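Local coordinates for protein CRISPR system Cmr subunit Cmr6 (PDB 4W8V) that caps, together with Cmr1, the crRNA-guided type III-B Cmr ribonucleoprotein complex, which takes part in CRISPR defence against invading genetic elements, at residues G17-G28 and F194-V205. Numbering follows the deposited sequence.
Sequences GKFKTQSRLVVG and FLTVPKDVPFLV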
loop_
_atom_site.group_PDB
_atom_site.type_symbol
_atom_site.label_atom_id
_atom_site.label_comp_id
_atom_site.label_asym_id
_atom_site.label_seq_id
_atom_site.Cartn_x
_atom_site.Cartn_y
_atom_site.Cartn_z
ATOM N N GLY A 17 -8.701 9.967 7.071
ATOM C CA GLY A 17 -9.410 10.571 5.961
ATOM C C GLY A 17 -10.479 9.643 5.419
ATOM O O GLY A 17 -10.464 8.451 5.681
ATOM N N LYS A 18 -11.417 10.199 4.664
ATOM C CA LYS A 18 -12.440 9.404 4.003
ATOM C C LYS A 18 -12.115 9.232 2.525
ATOM O O LYS A 18 -11.870 10.207 1.826
ATOM C CB LYS A 18 -13.813 10.046 4.158
ATOM C CG LYS A 18 -14.340 10.079 5.571
ATOM C CD LYS A 18 -15.773 10.565 5.573
ATOM C CE LYS A 18 -16.301 10.795 6.973
ATOM N NZ LYS A 18 -17.584 11.543 6.908
ATOM N N PHE A 19 -12.125 7.989 2.054
ATOM C CA PHE A 19 -11.725 7.677 0.684
ATOM C C PHE A 19 -12.830 6.931 -0.035
ATOM O O PHE A 19 -13.519 6.116 0.564
ATOM C CB PHE A 19 -10.433 6.850 0.675
ATOM C CG PHE A 19 -9.217 7.620 1.131
ATOM C CD1 PHE A 19 -9.093 8.044 2.452
ATOM C CD2 PHE A 19 -8.193 7.910 0.238
ATOM C CE1 PHE A 19 -7.979 8.748 2.876
ATOM C CE2 PHE A 19 -7.073 8.620 0.649
ATOM C CZ PHE A 19 -6.956 9.033 1.967
ATOM N N LYS A 20 -13.023 7.233 -1.313
ATOM C CA LYS A 20 -13.973 6.474 -2.114
ATOM C C LYS A 20 -13.211 5.707 -3.168
ATOM O O LYS A 20 -12.130 6.132 -3.561
ATOM C CB LYS A 20 -15.015 7.383 -2.766
ATOM C CG LYS A 20 -14.431 8.452 -3.667
ATOM C CD LYS A 20 -15.509 9.402 -4.170
ATOM C CE LYS A 20 -14.920 10.571 -4.952
ATOM N NZ LYS A 20 -14.449 10.161 -6.305
ATOM N N THR A 21 -13.761 4.572 -3.600
ATOM C CA THR A 21 -13.166 3.780 -4.670
ATOM C C THR A 21 -13.302 4.527 -6.001
ATOM O O THR A 21 -14.414 4.689 -6.502
ATOM C CB THR A 21 -13.835 2.387 -4.776
ATOM O OG1 THR A 21 -15.259 2.534 -4.695
ATOM C CG2 THR A 21 -13.372 1.467 -3.636
ATOM N N GLN A 22 -12.192 5.011 -6.556
ATOM C CA GLN A 22 -12.259 5.741 -7.819
ATOM C C GLN A 22 -12.559 4.787 -8.982
ATOM O O GLN A 22 -13.319 5.122 -9.892
ATOM C CB GLN A 22 -10.963 6.510 -8.090
ATOM C CG GLN A 22 -11.049 7.400 -9.342
ATOM C CD GLN A 22 -9.696 7.867 -9.858
ATOM O OE1 GLN A 22 -8.758 7.080 -9.995
ATOM N NE2 GLN A 22 -9.594 9.155 -10.150
ATOM N N SER A 23 -11.954 3.603 -8.936
ATOM C CA SER A 23 -12.251 2.516 -9.848
ATOM C C SER A 23 -12.721 1.322 -9.015
ATOM O O SER A 23 -12.688 1.369 -7.789
ATOM C CB SER A 23 -11.012 2.147 -10.704
ATOM O OG SER A 23 -9.905 1.775 -9.898
ATOM N N ARG A 24 -13.163 0.248 -9.664
ATOM C CA ARG A 24 -13.637 -0.902 -8.913
ATOM C C ARG A 24 -12.525 -1.545 -8.105
ATOM O O ARG A 24 -11.350 -1.577 -8.505
ATOM C CB ARG A 24 -14.260 -1.931 -9.836
ATOM C CG ARG A 24 -15.562 -1.513 -10.412
ATOM C CD ARG A 24 -15.958 -2.415 -11.549
ATOM N NE ARG A 24 -16.950 -1.739 -12.367
ATOM C CZ ARG A 24 -18.248 -1.989 -12.309
ATOM N NH1 ARG A 24 -18.703 -2.926 -11.489
ATOM N NH2 ARG A 24 -19.085 -1.314 -13.080
ATOM N N LEU A 25 -12.911 -2.061 -6.950
ATOM C CA LEU A 25 -11.952 -2.653 -6.042
ATOM C C LEU A 25 -12.183 -4.159 -5.941
ATOM O O LEU A 25 -13.306 -4.621 -5.703
ATOM C CB LEU A 25 -12.056 -1.978 -4.677
ATOM C CG LEU A 25 -11.187 -2.458 -3.526
ATOM C CD1 LEU A 25 -9.672 -2.223 -3.783
ATOM C CD2 LEU A 25 -11.676 -1.720 -2.286
ATOM N N VAL A 26 -11.109 -4.907 -6.156
ATOM C CA VAL A 26 -11.142 -6.363 -6.194
ATOM C C VAL A 26 -10.403 -6.920 -4.981
ATOM O O VAL A 26 -9.201 -6.750 -4.832
ATOM C CB VAL A 26 -10.514 -6.889 -7.494
ATOM C CG1 VAL A 26 -10.678 -8.399 -7.605
ATOM C CG2 VAL A 26 -11.142 -6.185 -8.699
ATOM N N VAL A 27 -11.152 -7.563 -4.099
ATOM C CA VAL A 27 -10.665 -7.978 -2.783
ATOM C C VAL A 27 -10.813 -9.482 -2.606
ATOM O O VAL A 27 -11.874 -10.025 -2.862
ATOM C CB VAL A 27 -11.460 -7.257 -1.646
ATOM C CG1 VAL A 27 -10.871 -7.600 -0.302
ATOM C CG2 VAL A 27 -11.460 -5.756 -1.872
ATOM N N GLY A 28 -9.751 -10.161 -2.175
ATOM C CA GLY A 28 -9.820 -11.581 -1.868
ATOM C C GLY A 28 -10.412 -11.835 -0.494
ATOM O O GLY A 28 -10.036 -11.185 0.489
ATOM N N PHE A 194 -13.070 -13.833 -4.851
ATOM C CA PHE A 194 -12.831 -12.398 -4.955
ATOM C C PHE A 194 -14.150 -11.657 -5.129
ATOM O O PHE A 194 -14.949 -12.016 -5.994
ATOM C CB PHE A 194 -11.909 -12.071 -6.134
ATOM C CG PHE A 194 -10.449 -12.251 -5.829
ATOM C CD1 PHE A 194 -9.680 -11.184 -5.402
ATOM C CD2 PHE A 194 -9.851 -13.499 -5.955
ATOM C CE1 PHE A 194 -8.338 -11.352 -5.119
ATOM C CE2 PHE A 194 -8.498 -13.679 -5.673
ATOM C CZ PHE A 194 -7.741 -12.599 -5.258
ATOM N N LEU A 195 -14.372 -10.642 -4.293
ATOM C CA LEU A 195 -15.481 -9.726 -4.460
ATOM C C LEU A 195 -15.022 -8.463 -5.162
ATOM O O LEU A 195 -14.012 -7.866 -4.777
ATOM C CB LEU A 195 -16.097 -9.370 -3.101
ATOM C CG LEU A 195 -16.845 -10.506 -2.411
ATOM C CD1 LEU A 195 -17.307 -10.066 -1.015
ATOM C CD2 LEU A 195 -18.012 -10.981 -3.274
ATOM N N THR A 196 -15.744 -8.063 -6.202
ATOM C CA THR A 196 -15.466 -6.776 -6.839
ATOM C C THR A 196 -16.420 -5.736 -6.299
ATOM O O THR A 196 -17.630 -5.924 -6.323
ATOM C CB THR A 196 -15.580 -6.838 -8.372
ATOM O OG1 THR A 196 -14.603 -7.755 -8.870
ATOM C CG2 THR A 196 -15.326 -5.467 -8.974
ATOM N N VAL A 197 -15.842 -4.654 -5.789
ATOM C CA VAL A 197 -16.566 -3.581 -5.119
ATOM C C VAL A 197 -16.737 -2.428 -6.092
ATOM O O VAL A 197 -15.778 -2.039 -6.749
ATOM C CB VAL A 197 -15.816 -3.108 -3.857
ATOM C CG1 VAL A 197 -16.460 -1.832 -3.262
ATOM C CG2 VAL A 197 -15.754 -4.228 -2.834
ATOM N N PRO A 198 -17.968 -1.883 -6.206
ATOM C CA PRO A 198 -18.165 -0.865 -7.245
ATOM C C PRO A 198 -17.495 0.458 -6.905
ATOM O O PRO A 198 -16.953 0.619 -5.814
ATOM C CB PRO A 198 -19.690 -0.707 -7.312
ATOM C CG PRO A 198 -20.218 -1.267 -6.025
ATOM C CD PRO A 198 -19.234 -2.323 -5.590
ATOM N N LYS A 199 -17.531 1.401 -7.838
ATOM C CA LYS A 199 -16.991 2.732 -7.592
ATOM C C LYS A 199 -17.847 3.475 -6.567
ATOM O O LYS A 199 -19.009 3.142 -6.375
ATOM C CB LYS A 199 -16.929 3.549 -8.883
ATOM C CG LYS A 199 -16.311 2.856 -10.066
ATOM C CD LYS A 199 -16.471 3.705 -11.311
ATOM C CE LYS A 199 -15.778 3.078 -12.499
ATOM N NZ LYS A 199 -15.873 3.969 -13.674
ATOM N N ASP A 200 -17.252 4.478 -5.930
ATOM C CA ASP A 200 -17.932 5.368 -4.988
ATOM C C ASP A 200 -18.425 4.654 -3.741
ATOM O O ASP A 200 -19.493 4.950 -3.222
ATOM C CB ASP A 200 -19.100 6.085 -5.664
ATOM C CG ASP A 200 -18.645 7.022 -6.749
ATOM O OD1 ASP A 200 -17.662 7.761 -6.521
ATOM O OD2 ASP A 200 -19.261 7.009 -7.833
ATOM N N VAL A 201 -17.628 3.707 -3.270
ATOM C CA VAL A 201 -17.862 3.092 -1.981
ATOM C C VAL A 201 -16.897 3.746 -0.996
ATOM O O VAL A 201 -15.709 3.873 -1.276
ATOM C CB VAL A 201 -17.677 1.575 -2.051
ATOM C CG1 VAL A 201 -17.747 0.964 -0.664
ATOM C CG2 VAL A 201 -18.733 0.962 -3.004
ATOM N N PRO A 202 -17.421 4.231 0.133
ATOM C CA PRO A 202 -16.586 4.986 1.069
ATOM C C PRO A 202 -15.828 4.116 2.069
ATOM O O PRO A 202 -16.412 3.201 2.650
ATOM C CB PRO A 202 -17.594 5.874 1.792
ATOM C CG PRO A 202 -18.890 5.164 1.679
ATOM C CD PRO A 202 -18.862 4.369 0.421
ATOM N N PHE A 203 -14.539 4.414 2.252
ATOM C CA PHE A 203 -13.690 3.740 3.217
ATOM C C PHE A 203 -13.063 4.763 4.150
ATOM O O PHE A 203 -12.711 5.859 3.731
ATOM C CB PHE A 203 -12.574 2.918 2.520
ATOM C CG PHE A 203 -13.062 1.648 1.898
ATOM C CD1 PHE A 203 -13.765 1.672 0.710
ATOM C CD2 PHE A 203 -12.823 0.426 2.504
ATOM C CE1 PHE A 203 -14.235 0.502 0.146
ATOM C CE2 PHE A 203 -13.281 -0.751 1.948
ATOM C CZ PHE A 203 -13.983 -0.719 0.771
ATOM N N LEU A 204 -12.918 4.392 5.417
ATOM C CA LEU A 204 -12.084 5.152 6.334
ATOM C C LEU A 204 -10.652 4.608 6.312
ATOM O O LEU A 204 -10.432 3.412 6.429
ATOM C CB LEU A 204 -12.649 5.092 7.745
ATOM C CG LEU A 204 -12.076 6.097 8.738
ATOM C CD1 LEU A 204 -12.668 7.472 8.476
ATOM C CD2 LEU A 204 -12.379 5.650 10.139
ATOM N N VAL A 205 -9.685 5.505 6.189
ATOM C CA VAL A 205 -8.282 5.153 6.068
ATOM C C VAL A 205 -7.485 5.911 7.115
ATOM O O VAL A 205 -7.644 7.126 7.255
ATOM C CB VAL A 205 -7.740 5.499 4.671
ATOM C CG1 VAL A 205 -6.237 5.264 4.595
ATOM C CG2 VAL A 205 -8.489 4.709 3.584
HETATM O O HOH W 1 -15.165 7.549 -7.849
#
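Thr-21 OG1 is gripped twice by segment 194-205. It donates to Pro-198 O at 2.8 Å, on a lone pair of that carbonyl, and accepts from Val-201 N at 3.0 Å, with a nearly straight angle of 170°. This hydroxyl sits where two antiparallel strand pairs of the RAMP-family fold, carried by this larger C-terminal part of Cmr6, are joined by irregular loops. Strand 17-21 pairs with 202-205, and strand 25-28 pairs with 194-197, so each segment passes from one sheet to the other. A chi1 of 45° sets OG1 between the backbone N and the carbonyl carbon of Thr-21, toward the loop 198-201. The backbone of Thr-21 adds two bonds: its N binds Val-201 O, and its O receives Asp-200 N at 2.9 Å. A water donates to both Thr-21 O and Asp-200 OD1 and accepts from Lys-20 NZ. It links a lysine and a carboxylate that lie 4.0 Å apart from NZ to OD1, too far for a salt bridge.

The methyl CG2 of the same threonine lies 4.0 Å from Phe-203 CE1. Leu-25 and Phe-203 extend toward each other from the two strand pairs, CD2 reaching CZ. Phe-19 crosses Val-205 at about a right angle, with CD1 3.6 Å from CG2 of the valine. Helix 212-228 packs against both residues through Leu-226. At the far end, Val-26 CG1 touches Phe-194 CD1, and Met-165 of the neighbouring strand touches both side chains. Gly-28 CA lies over one face of the Phe-194 ring in a CH-pi contact, 3.8 Å from the ring centroid and off centre.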